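Local coordinates for protein pyridine nucleotide-disulphide oxidoreductase dimerisation region (Escherichia coli BL21, PDB 6KYY) that probably acts as an FAD-dependent disulfide reductase of the pyridine nucleotide-disulfide oxidoreductase family in resistance to reactive chlorine stress, and binds copper(II) in this crystal, at residues B[304-307]-B[308-311]; B[327-330]-B[331-334]; B[388-392]-B[393-397]; B[438-441]-B[442-446]. One frame throughout, in Å; residues are numbered along the deposited sequence.

Interaction 1. Residues B[304-307]-B[308-311]; sequences LQFT and YISL. With FAD (flavin-adenine dinucleotide), chain N.
Thr307 O accepts from Leu311 N at 2.9 Å, and Phe306 O receives a longer, weak bond from Ser310 N, so the chain winds into helix 307-321 with Phe306 at its N-cap. Phe306 and Tyr308 run side by side in the same direction. Their rings are almost parallel (10° between planes) but slid apart, with centroids 4.9 Å from each other and little overlap. The phenol oxygen, Tyr308 OH, therefore lies over the centre of the Phe306 ring, while in return Phe306 CB sits over the Tyr308 face, 3.7 Å from its centroid, a CH-pi contact. Tyr308 gets there through a first torsion of 40°, which tucks CG between its own N and carbonyl carbon. Its hydroxyl is hydrogen-bonded to Pro336 O. Ile309 CD1 touches Phe306 CB at 4.0 Å.

This first turn of helix is a cofactor-binding element of the flavoprotein disulfide reductase fold. Thr307 N gives a nearly straight bond (170°) to FAD O2, the pyrimidine carbonyl of the isoalloxazine, at 2.8 Å. A turn further on, Ser310 OG donates to FAD O1P at 2.7 Å, so one helix start grips both the flavin and the pyrophosphate. The side chain of Thr307 lies near Cys50, one of the copper-binding cysteines, and about 3 Å from a bound copper ion, and it packs against His433 of the second subunit.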
loop_
_atom_site.group_PDB
_atom_site.type_symbol
_atom_site.label_atom_id
_atom_site.label_comp_id
_atom_site.label_asym_id
_atom_site.label_seq_id
_atom_site.Cartn_x
_atom_site.Cartn_y
_atom_site.Cartn_z
ATOM N N LEU B 304 7.136 17.269 15.898
ATOM C CA LEU B 304 6.399 16.018 15.774
ATOM C C LEU B 304 7.366 14.843 15.718
ATOM O O LEU B 304 8.361 14.873 14.989
ATOM C CB LEU B 304 5.511 16.047 14.531
ATOM C CG LEU B 304 4.460 17.162 14.485
ATOM C CD1 LEU B 304 3.740 17.167 13.146
ATOM C CD2 LEU B 304 3.466 17.030 15.632
ATOM N N GLN B 305 7.074 13.805 16.505
ATOM C CA GLN B 305 7.985 12.670 16.667
ATOM C C GLN B 305 7.704 11.647 15.570
ATOM O O GLN B 305 7.074 10.609 15.781
ATOM C CB GLN B 305 7.845 12.065 18.058
ATOM C CG GLN B 305 8.627 12.803 19.132
ATOM C CD GLN B 305 8.126 12.502 20.531
ATOM O OE1 GLN B 305 7.470 11.486 20.764
ATOM N NE2 GLN B 305 8.437 13.386 21.474
ATOM N N PHE B 306 8.194 11.957 14.372
ATOM C CA PHE B 306 8.134 11.048 13.241
ATOM C C PHE B 306 9.522 10.920 12.631
ATOM O O PHE B 306 10.374 11.799 12.784
ATOM C CB PHE B 306 7.138 11.519 12.172
ATOM C CG PHE B 306 5.720 11.591 12.656
ATOM C CD1 PHE B 306 5.033 12.793 12.644
ATOM C CD2 PHE B 306 5.074 10.460 13.123
ATOM C CE1 PHE B 306 3.729 12.865 13.090
ATOM C CE2 PHE B 306 3.768 10.525 13.570
ATOM C CZ PHE B 306 3.096 11.730 13.556
ATOM N N THR B 307 9.742 9.802 11.938
ATOM C CA THR B 307 11.028 9.587 11.282
ATOM C C THR B 307 11.162 10.456 10.037
ATOM O O THR B 307 12.251 10.956 9.735
ATOM C CB THR B 307 11.194 8.109 10.929
ATOM O OG1 THR B 307 10.833 7.306 12.058
ATOM C CG2 THR B 307 12.635 7.810 10.547
ATOM N N TYR B 308 10.062 10.656 9.309
ATOM C CA TYR B 308 10.095 11.446 8.085
ATOM C C TYR B 308 10.165 12.946 8.349
ATOM O O TYR B 308 10.495 13.704 7.431
ATOM C CB TYR B 308 8.876 11.118 7.214
ATOM C CG TYR B 308 7.580 10.934 7.975
ATOM C CD1 TYR B 308 6.668 11.972 8.084
ATOM C CD2 TYR B 308 7.260 9.720 8.570
ATOM C CE1 TYR B 308 5.481 11.815 8.773
ATOM C CE2 TYR B 308 6.076 9.553 9.262
ATOM C CZ TYR B 308 5.190 10.605 9.360
ATOM O OH TYR B 308 4.009 10.449 10.045
ATOM N N ILE B 309 9.862 13.394 9.569
ATOM C CA ILE B 309 10.086 14.796 9.911
ATOM C C ILE B 309 11.550 15.024 10.262
ATOM O O ILE B 309 12.133 16.056 9.909
ATOM C CB ILE B 309 9.145 15.234 11.051
ATOM C CG1 ILE B 309 7.775 15.612 10.494
ATOM C CG2 ILE B 309 9.714 16.422 11.812
ATOM C CD1 ILE B 309 7.170 14.563 9.615
ATOM N N SER B 310 12.169 14.062 10.951
ATOM C CA SER B 310 13.614 14.106 11.142
ATOM C C SER B 310 14.341 14.017 9.806
ATOM O O SER B 310 15.382 14.658 9.613
ATOM C CB SER B 310 14.053 12.974 12.071
ATOM O OG SER B 310 15.365 13.192 12.565
ATOM N N LEU B 311 13.804 13.233 8.867
ATOM C CA LEU B 311 14.401 13.160 7.536
ATOM C C LEU B 311 14.299 14.498 6.815
ATOM O O LEU B 311 15.256 14.930 6.160
ATOM C CB LEU B 311 13.734 12.059 6.714
ATOM C CG LEU B 311 14.405 11.758 5.371
ATOM C CD1 LEU B 311 15.812 11.222 5.585
ATOM C CD2 LEU B 311 13.576 10.787 4.542
HETATM P PA FAD N . 16.757 9.008 17.202
HETATM O O1A FAD N . 15.909 9.010 18.418
HETATM O O2A FAD N . 16.333 8.035 16.096
HETATM O O5B FAD N . 18.258 8.747 17.578
HETATM C C5B FAD N . 18.740 8.956 18.922
HETATM C C4B FAD N . 20.114 8.346 19.042
HETATM O O4B FAD N . 20.993 9.251 19.749
HETATM C C3B FAD N . 20.170 7.010 19.784
HETATM O O3B FAD N . 20.994 6.084 19.087
HETATM C C2B FAD N . 20.757 7.391 21.147
HETATM O O2B FAD N . 21.505 6.323 21.718
HETATM C C1B FAD N . 21.677 8.544 20.759
HETATM N N9A FAD N . 21.983 9.466 21.849
HETATM C C8A FAD N . 21.098 10.034 22.727
HETATM N N7A FAD N . 21.657 10.829 23.611
HETATM C C5A FAD N . 23.005 10.777 23.291
HETATM C C6A FAD N . 24.139 11.399 23.850
HETATM N N6A FAD N . 24.091 12.230 24.894
HETATM N N1A FAD N . 25.340 11.135 23.289
HETATM C C2A FAD N . 25.394 10.305 22.245
HETATM N N3A FAD N . 24.396 9.662 21.634
HETATM C C4A FAD N . 23.221 9.942 22.207
HETATM N N1 FAD N . 8.032 7.386 13.678
HETATM C C2 FAD N . 7.385 7.273 12.480
HETATM O O2 FAD N . 7.584 8.073 11.558
HETATM N N3 FAD N . 6.485 6.241 12.280
HETATM C C4 FAD N . 6.135 5.276 13.203
HETATM O O4 FAD N . 5.326 4.400 12.904
HETATM C C4X FAD N . 6.824 5.407 14.476
HETATM N N5 FAD N . 6.582 4.520 15.396
HETATM C C5X FAD N . 7.244 4.642 16.606
HETATM C C6 FAD N . 6.980 3.711 17.609
HETATM C C7 FAD N . 7.619 3.789 18.843
HETATM C C7M FAD N . 7.310 2.765 19.903
HETATM C C8 FAD N . 8.540 4.821 19.082
HETATM C C8M FAD N . 9.248 4.933 20.406
HETATM C C9 FAD N . 8.805 5.754 18.084
HETATM C C9A FAD N . 8.166 5.671 16.852
HETATM N N10 FAD N . 8.416 6.594 15.818
HETATM C C10 FAD N . 7.760 6.494 14.616
HETATM C "C1'" FAD N . 9.363 7.702 16.013
HETATM C "C2'" FAD N . 10.776 7.381 15.538
HETATM O "O2'" FAD N . 11.329 6.316 16.313
HETATM C "C3'" FAD N . 11.653 8.624 15.697
HETATM O "O3'" FAD N . 10.848 9.784 15.518
HETATM C "C4'" FAD N . 12.837 8.688 14.731
HETATM O "O4'" FAD N . 13.784 7.675 15.072
HETATM C "C5'" FAD N . 13.502 10.048 14.713
HETATM O "O5'" FAD N . 14.476 10.111 15.775
HETATM P P FAD N . 15.652 11.158 15.744
HETATM O O1P FAD N . 16.151 11.329 14.305
HETATM O O2P FAD N . 15.245 12.416 16.406
HETATM O O3P FAD N . 16.811 10.462 16.573
#

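Interaction 2. Residues B[327-330]-B[331-334]; sequences RSTD and DRKN
An ST turn running into a single 3-10 turn shapes the loop between helix 307-321 and strand 337-339, and Ser328 and Asp331 close the turn. Asp331 N donates to Ser328 O at 3.1 Å, and Asp331 OD1 reaches back to Ser328 N at 2.9 Å, though that return bond is bent and weak. Inside the turn, Ser328 OG takes the N-H of Asp330. One residue on, Arg332 N bonds to Thr329 O at 3.2 Å. Both backbone donors approach their carbonyls from above the plane, 68° out of it at Ser328 O and 61° at Thr329 O, as fits the tight winding of the chain.

Two arginines lean on the turn. Arg327, its chain bent at chi2 and chi3, presents the edge of its guanidinium to Asp331, with NH2 3.7 Å from CB; the carboxylate itself stays beyond salt-bridge range, OD1 being 4.2 Å from Arg327 NE. Arg332 stretches out from CG to NE and brings one guanidinium face over the Thr329 methyl, where NH1 lies 3.8 Å from CG2. The strong polar partners are on helix 307-321: Asp312 forms salt bridges with Arg332 NE and Arg327 NH1, and Asp313 with Arg332 NH2. Asp331 thus shapes the backbone while contributing at most a diffuse attraction to Arg327, and the helix carboxylates probably do most of the neutralising of both arginines.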
loop_
_atom_site.group_PDB
_atom_site.type_symbol
_atom_site.label_atom_id
_atom_site.label_comp_id
_atom_site.label_asym_id
_atom_site.label_seq_id
_atom_site.Cartn_x
_atom_site.Cartn_y
_atom_site.Cartn_z
ATOM N N ARG B 327 16.104 25.649 2.236
ATOM C CA ARG B 327 14.793 25.122 2.567
ATOM C C ARG B 327 14.480 25.468 4.021
ATOM O O ARG B 327 15.346 25.916 4.776
ATOM C CB ARG B 327 14.742 23.610 2.341
ATOM C CG ARG B 327 14.341 23.207 0.929
ATOM C CD ARG B 327 13.533 21.921 0.926
ATOM N NE ARG B 327 12.446 21.960 1.898
ATOM C CZ ARG B 327 12.220 21.014 2.801
ATOM N NH1 ARG B 327 13.006 19.950 2.856
ATOM N NH2 ARG B 327 11.210 21.130 3.651
ATOM N N SER B 328 13.229 25.261 4.418
ATOM C CA SER B 328 12.808 25.676 5.748
ATOM C C SER B 328 11.736 24.733 6.270
ATOM O O SER B 328 11.103 23.998 5.510
ATOM C CB SER B 328 12.285 27.116 5.739
ATOM O OG SER B 328 11.267 27.284 6.708
ATOM N N THR B 329 11.546 24.755 7.593
ATOM C CA THR B 329 10.402 24.060 8.171
ATOM C C THR B 329 9.095 24.770 7.852
ATOM O O THR B 329 8.027 24.159 7.963
ATOM C CB THR B 329 10.553 23.913 9.689
ATOM O OG1 THR B 329 10.429 25.196 10.316
ATOM C CG2 THR B 329 11.897 23.293 10.043
ATOM N N ASP B 330 9.155 26.045 7.456
ATOM C CA ASP B 330 7.981 26.732 6.936
ATOM C C ASP B 330 7.506 26.149 5.611
ATOM O O ASP B 330 6.438 26.538 5.132
ATOM C CB ASP B 330 8.269 28.227 6.760
ATOM C CG ASP B 330 8.372 28.966 8.083
ATOM O OD1 ASP B 330 8.917 30.091 8.093
ATOM O OD2 ASP B 330 7.912 28.426 9.111
ATOM N N ASP B 331 8.277 25.246 5.005
ATOM C CA ASP B 331 7.857 24.562 3.789
ATOM C C ASP B 331 6.926 23.390 4.064
ATOM O O ASP B 331 6.405 22.800 3.112
ATOM C CB ASP B 331 9.078 24.061 3.013
ATOM C CG ASP B 331 9.825 25.175 2.312
ATOM O OD1 ASP B 331 10.784 25.715 2.903
ATOM O OD2 ASP B 331 9.458 25.509 1.167
ATOM N N ARG B 332 6.707 23.043 5.329
ATOM C CA ARG B 332 5.920 21.866 5.673
ATOM C C ARG B 332 4.433 22.190 5.652
ATOM O O ARG B 332 3.992 23.175 6.251
ATOM C CB ARG B 332 6.324 21.347 7.051
ATOM C CG ARG B 332 7.379 20.258 7.018
ATOM C CD ARG B 332 8.064 20.123 8.364
ATOM N NE ARG B 332 9.432 19.634 8.231
ATOM C CZ ARG B 332 10.320 19.626 9.218
ATOM N NH1 ARG B 332 9.985 20.084 10.416
ATOM N NH2 ARG B 332 11.544 19.160 9.007
ATOM N N LYS B 333 3.657 21.355 4.964
ATOM C CA LYS B 333 2.211 21.498 4.954
ATOM C C LYS B 333 1.580 20.127 4.764
ATOM O O LYS B 333 2.142 19.256 4.095
ATOM C CB LYS B 333 1.741 22.469 3.863
ATOM C CG LYS B 333 1.955 21.988 2.437
ATOM C CD LYS B 333 1.259 22.913 1.450
ATOM C CE LYS B 333 1.739 22.683 0.027
ATOM N NZ LYS B 333 0.754 23.191 -0.969
ATOM N N ASN B 334 0.407 19.949 5.371
ATOM C CA ASN B 334 -0.359 18.706 5.308
ATOM C C ASN B 334 0.520 17.500 5.642
ATOM O O ASN B 334 0.687 16.570 4.850
ATOM C CB ASN B 334 -1.023 18.541 3.939
ATOM C CG ASN B 334 -1.773 19.783 3.501
ATOM O OD1 ASN B 334 -2.553 20.353 4.265
ATOM N ND2 ASN B 334 -1.557 20.197 2.256
#

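Interaction 3. Residues B[388-392]-B[393-397]; sequences IVDNK and TQRML
Asp390 and Thr393 meet at the tip of a beta hairpin formed by strands 384-390 and 396-402, where Thr393 OG1 donates to Asp390 OD1 at 2.8 Å. The hydroxyl comes from above the carboxylate plane, 48° out of it. Thr393 holds OG1 between its own N and carbonyl carbon (chi1 69°), and from there the same oxygen also accepts Arg395 N at 3.2 Å, making an ST turn. The hydroxyl is therefore a hub: it gives its proton back across the loop and receives one from the returning strand. The other carboxylate oxygen of Asp390 takes a long, weak bond from Lys392 N.

Next come the backbone bonds that set the register. Asp390 N donates to Arg395 O at 2.8 Å, almost straight, and Leu397 N to Ile388 O at 2.9 Å; between these rungs Val389 and Met396 form an antiparallel non-hydrogen-bonded pair. Gln394, with left-handed backbone angles, turns the chain and gives a weak bond from its N to Asp390 O.

Apolar contacts lie further along the strands. Leu397 CD1 touches Asp390 CB at 3.9 Å and meets Ile388 CG2 at 4.1 Å, the two side chains crossing at about a right angle, and both residues pack on Ile362 of strand 362-368, which pairs with strand 384-390 in the antiparallel sheet of the dimerisation domain. Met396, from the face it shares with Val389, is covered by helix 406-418. Out at the tip, the Arg395 guanidinium lies with one face toward Thr393 OG1, which is 3.5 Å above the centre of its plane.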
loop_
_atom_site.group_PDB
_atom_site.type_symbol
_atom_site.label_atom_id
_atom_site.label_comp_id
_atom_site.label_asym_id
_atom_site.label_seq_id
_atom_site.Cartn_x
_atom_site.Cartn_y
_atom_site.Cartn_z
ATOM N N ILE B 388 -13.044 15.412 3.725
ATOM C CA ILE B 388 -13.768 16.673 3.822
ATOM C C ILE B 388 -13.449 17.499 2.586
ATOM O O ILE B 388 -12.276 17.767 2.296
ATOM C CB ILE B 388 -13.408 17.435 5.106
ATOM C CG1 ILE B 388 -13.605 16.529 6.322
ATOM C CG2 ILE B 388 -14.257 18.690 5.239
ATOM C CD1 ILE B 388 -12.617 16.775 7.427
ATOM N N VAL B 389 -14.490 17.900 1.864
ATOM C CA VAL B 389 -14.366 18.698 0.651
ATOM C C VAL B 389 -14.839 20.110 0.960
ATOM O O VAL B 389 -15.878 20.296 1.604
ATOM C CB VAL B 389 -15.174 18.089 -0.507
ATOM C CG1 VAL B 389 -15.060 18.957 -1.753
ATOM C CG2 VAL B 389 -14.707 16.668 -0.786
ATOM N N ASP B 390 -14.071 21.102 0.516
ATOM C CA ASP B 390 -14.464 22.502 0.631
ATOM C C ASP B 390 -15.182 22.908 -0.651
ATOM O O ASP B 390 -14.625 22.780 -1.747
ATOM C CB ASP B 390 -13.243 23.386 0.887
ATOM C CG ASP B 390 -13.548 24.867 0.755
ATOM O OD1 ASP B 390 -12.620 25.632 0.416
ATOM O OD2 ASP B 390 -14.705 25.273 0.997
ATOM N N ASN B 391 -16.411 23.409 -0.512
ATOM C CA ASN B 391 -17.277 23.606 -1.671
ATOM C C ASN B 391 -16.905 24.839 -2.486
ATOM O O ASN B 391 -17.113 24.850 -3.704
ATOM C CB ASN B 391 -18.735 23.699 -1.223
ATOM C CG ASN B 391 -19.381 22.338 -1.060
ATOM O OD1 ASN B 391 -19.047 21.389 -1.770
ATOM N ND2 ASN B 391 -20.316 22.236 -0.121
ATOM N N LYS B 392 -16.368 25.881 -1.848
ATOM C CA LYS B 392 -16.026 27.091 -2.589
ATOM C C LYS B 392 -14.839 26.868 -3.519
ATOM O O LYS B 392 -14.796 27.439 -4.614
ATOM C CB LYS B 392 -15.740 28.240 -1.619
ATOM C CG LYS B 392 -14.984 29.412 -2.230
ATOM C CD LYS B 392 -15.096 30.663 -1.371
ATOM C CE LYS B 392 -16.368 31.436 -1.679
ATOM N NZ LYS B 392 -16.499 32.650 -0.827
ATOM N N THR B 393 -13.882 26.030 -3.115
ATOM C CA THR B 393 -12.653 25.834 -3.871
ATOM C C THR B 393 -12.531 24.459 -4.513
ATOM O O THR B 393 -11.617 24.258 -5.322
ATOM C CB THR B 393 -11.433 26.063 -2.966
ATOM O OG1 THR B 393 -11.347 25.006 -2.003
ATOM C CG2 THR B 393 -11.548 27.395 -2.240
ATOM N N GLN B 394 -13.410 23.514 -4.174
ATOM C CA GLN B 394 -13.363 22.118 -4.606
ATOM C C GLN B 394 -12.147 21.374 -4.066
ATOM O O GLN B 394 -11.901 20.231 -4.469
ATOM C CB GLN B 394 -13.404 21.981 -6.135
ATOM C CG GLN B 394 -14.741 22.343 -6.762
ATOM C CD GLN B 394 -15.391 21.171 -7.474
ATOM O OE1 GLN B 394 -14.812 20.586 -8.390
ATOM N NE2 GLN B 394 -16.603 20.824 -7.057
ATOM N N ARG B 395 -11.384 21.982 -3.161
ATOM C CA ARG B 395 -10.215 21.338 -2.584
ATOM C C ARG B 395 -10.618 20.430 -1.423
ATOM O O ARG B 395 -11.738 20.488 -0.906
ATOM C CB ARG B 395 -9.206 22.383 -2.108
ATOM C CG ARG B 395 -8.410 23.045 -3.220
ATOM C CD ARG B 395 -7.211 23.802 -2.666
ATOM N NE ARG B 395 -7.436 25.244 -2.631
ATOM C CZ ARG B 395 -7.918 25.903 -1.581
ATOM N NH1 ARG B 395 -8.230 25.248 -0.470
ATOM N NH2 ARG B 395 -8.090 27.216 -1.640
ATOM N N MET B 396 -9.682 19.581 -1.012
ATOM C CA MET B 396 -9.878 18.684 0.118
ATOM C C MET B 396 -9.137 19.232 1.331
ATOM O O MET B 396 -7.973 19.629 1.226
ATOM C CB MET B 396 -9.392 17.272 -0.213
ATOM C CG MET B 396 -10.063 16.669 -1.437
ATOM S SD MET B 396 -9.286 15.157 -2.037
ATOM C CE MET B 396 -7.655 15.302 -1.328
ATOM N N LEU B 397 -9.817 19.258 2.477
ATOM C CA LEU B 397 -9.242 19.806 3.697
ATOM C C LEU B 397 -8.647 18.746 4.612
ATOM O O LEU B 397 -7.767 19.069 5.417
ATOM C CB LEU B 397 -10.300 20.600 4.471
ATOM C CG LEU B 397 -11.012 21.691 3.670
ATOM C CD1 LEU B 397 -12.244 22.188 4.408
ATOM C CD2 LEU B 397 -10.064 22.840 3.365
#

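Interaction 4. Residues B[438-441]-B[442-446]; sequences ESLN and DLFSL
Ser439 O accepts Leu443 N at 2.7 Å, the donor lying close to the line of the carbonyl, and this is an i to i+4 bond of the short helix 439-443 at the C-terminal end of the dimerisation domain. A weaker bond follows one residue later, from Phe444 N to Leu440 O at 3.4 Å, where the chain begins to leave helical geometry. Asn441 N also bonds back to Glu438 O, three residues earlier, at 2.8 Å. Ser445 OG also turns back toward Asn441 O, although the modelled separation is too short to be trusted.

On the buried side, Leu440, Leu443 and Phe444 form one apolar cluster. Leu440 lies alongside both of the others and points the same way. Its CD2 methyl does the touching, 3.9 Å from Leu443 CD2 and 3.8 Å from Phe444 CE1. Leu443 has CG opposite its backbone N (chi1 170°), which carries its branch toward strands 362-368 and 384-390, where Val365, Leu367 and Leu385 receive it. Asp442 CB is 3.6 Å from Ser439 O, and its side chain touches Leu367.

The N-terminal end reaches the active site. Glu438 OE2 is hydrogen-bonded to ND1 of His433, the probable proton acceptor, a pairing consistent with the His-Glu dyad of related flavoprotein disulfide reductases. Asn441 meets Leu311 of the second subunit, so this helix also belongs to the dimer interface. Leu443 CG lies over the centre of one face of the Phe444 ring, 4.3 Å above the plane.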
loop_
_atom_site.group_PDB
_atom_site.type_symbol
_atom_site.label_atom_id
_atom_site.label_comp_id
_atom_site.label_asym_id
_atom_site.label_seq_id
_atom_site.Cartn_x
_atom_site.Cartn_y
_atom_site.Cartn_z
ATOM N N GLU B 438 -7.854 2.469 -5.157
ATOM C CA GLU B 438 -8.922 2.680 -6.127
ATOM C C GLU B 438 -10.233 3.079 -5.469
ATOM O O GLU B 438 -11.069 3.713 -6.119
ATOM C CB GLU B 438 -9.134 1.419 -6.965
ATOM C CG GLU B 438 -9.763 0.277 -6.193
ATOM C CD GLU B 438 -10.415 -0.750 -7.087
ATOM O OE1 GLU B 438 -11.024 -0.356 -8.103
ATOM O OE2 GLU B 438 -10.320 -1.954 -6.773
ATOM N N SER B 439 -10.432 2.727 -4.196
ATOM C CA SER B 439 -11.663 3.098 -3.511
ATOM C C SER B 439 -11.822 4.607 -3.400
ATOM O O SER B 439 -12.933 5.084 -3.144
ATOM C CB SER B 439 -11.710 2.460 -2.124
ATOM O OG SER B 439 -10.569 2.811 -1.362
ATOM N N LEU B 440 -10.739 5.366 -3.587
ATOM C CA LEU B 440 -10.854 6.816 -3.684
ATOM C C LEU B 440 -11.710 7.237 -4.872
ATOM O O LEU B 440 -12.244 8.351 -4.873
ATOM C CB LEU B 440 -9.465 7.452 -3.777
ATOM C CG LEU B 440 -8.577 7.328 -2.535
ATOM C CD1 LEU B 440 -7.144 7.734 -2.847
ATOM C CD2 LEU B 440 -9.134 8.153 -1.384
ATOM N N ASN B 441 -11.846 6.374 -5.884
ATOM C CA ASN B 441 -12.825 6.620 -6.939
ATOM C C ASN B 441 -14.239 6.607 -6.374
ATOM O O ASN B 441 -15.054 7.486 -6.679
ATOM C CB ASN B 441 -12.688 5.570 -8.044
ATOM C CG ASN B 441 -11.516 5.836 -8.965
ATOM O OD1 ASN B 441 -10.997 6.950 -9.024
ATOM N ND2 ASN B 441 -11.092 4.809 -9.693
ATOM N N ASP B 442 -14.545 5.611 -5.539
ATOM C CA ASP B 442 -15.878 5.495 -4.962
ATOM C C ASP B 442 -16.080 6.433 -3.780
ATOM O O ASP B 442 -17.219 6.812 -3.485
ATOM C CB ASP B 442 -16.138 4.048 -4.534
ATOM C CG ASP B 442 -15.669 3.039 -5.568
ATOM O OD1 ASP B 442 -14.907 2.119 -5.202
ATOM O OD2 ASP B 442 -16.065 3.164 -6.746
ATOM N N LEU B 443 -15.000 6.824 -3.097
ATOM C CA LEU B 443 -15.145 7.667 -1.913
ATOM C C LEU B 443 -15.558 9.087 -2.283
ATOM O O LEU B 443 -16.441 9.668 -1.640
ATOM C CB LEU B 443 -13.843 7.683 -1.111
ATOM C CG LEU B 443 -13.786 8.717 0.017
ATOM C CD1 LEU B 443 -14.865 8.442 1.057
ATOM C CD2 LEU B 443 -12.409 8.751 0.666
ATOM N N PHE B 444 -14.931 9.664 -3.307
ATOM C CA PHE B 444 -15.221 11.026 -3.728
ATOM C C PHE B 444 -16.245 11.087 -4.853
ATOM O O PHE B 444 -16.507 12.173 -5.383
ATOM C CB PHE B 444 -13.931 11.738 -4.133
ATOM C CG PHE B 444 -12.992 11.973 -2.983
ATOM C CD1 PHE B 444 -11.796 11.280 -2.890
ATOM C CD2 PHE B 444 -13.316 12.877 -1.987
ATOM C CE1 PHE B 444 -10.934 11.494 -1.826
ATOM C CE2 PHE B 444 -12.462 13.092 -0.925
ATOM C CZ PHE B 444 -11.267 12.399 -0.844
ATOM N N SER B 445 -16.835 9.950 -5.224
ATOM C CA SER B 445 -18.040 9.984 -6.041
ATOM C C SER B 445 -19.254 10.387 -5.219
ATOM O O SER B 445 -20.251 10.844 -5.788
ATOM C CB SER B 445 -18.280 8.624 -6.697
ATOM O OG SER B 445 -17.234 8.297 -7.593
ATOM N N LEU B 446 -19.179 10.249 -3.897
ATOM C CA LEU B 446 -20.255 10.615 -2.986
ATOM C C LEU B 446 -20.351 12.117 -2.754
ATOM O O LEU B 446 -21.083 12.542 -1.854
ATOM C CB LEU B 446 -20.072 9.897 -1.645
ATOM C CG LEU B 446 -19.831 8.388 -1.698
ATOM C CD1 LEU B 446 -19.056 7.925 -0.476
ATOM C CD2 LEU B 446 -21.151 7.643 -1.815
#

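How the interactions relate
Two neighbouring pairs emerge. Interactions 1 and 2 touch where Arg332 NH2 comes within 3.3 Å of Ile309 O, so the charged loop 327-334 lies against the helix that holds FAD, with the Arg332 side chain still about 11 Å from the cofactor. Interactions 3 and 4 meet in the dimerisation domain, Met396 SD lying 3.6 Å from Phe444 CZ. Within one chain, interactions 1 and 4 are about 30 Å apart between centres; in the dimer, interaction 1 of one subunit lies by interaction 4 of the other. His433 links the two, belonging to the subunit of interaction 4 and meeting interaction 1 across the interface. Each active site thus combines both subunits.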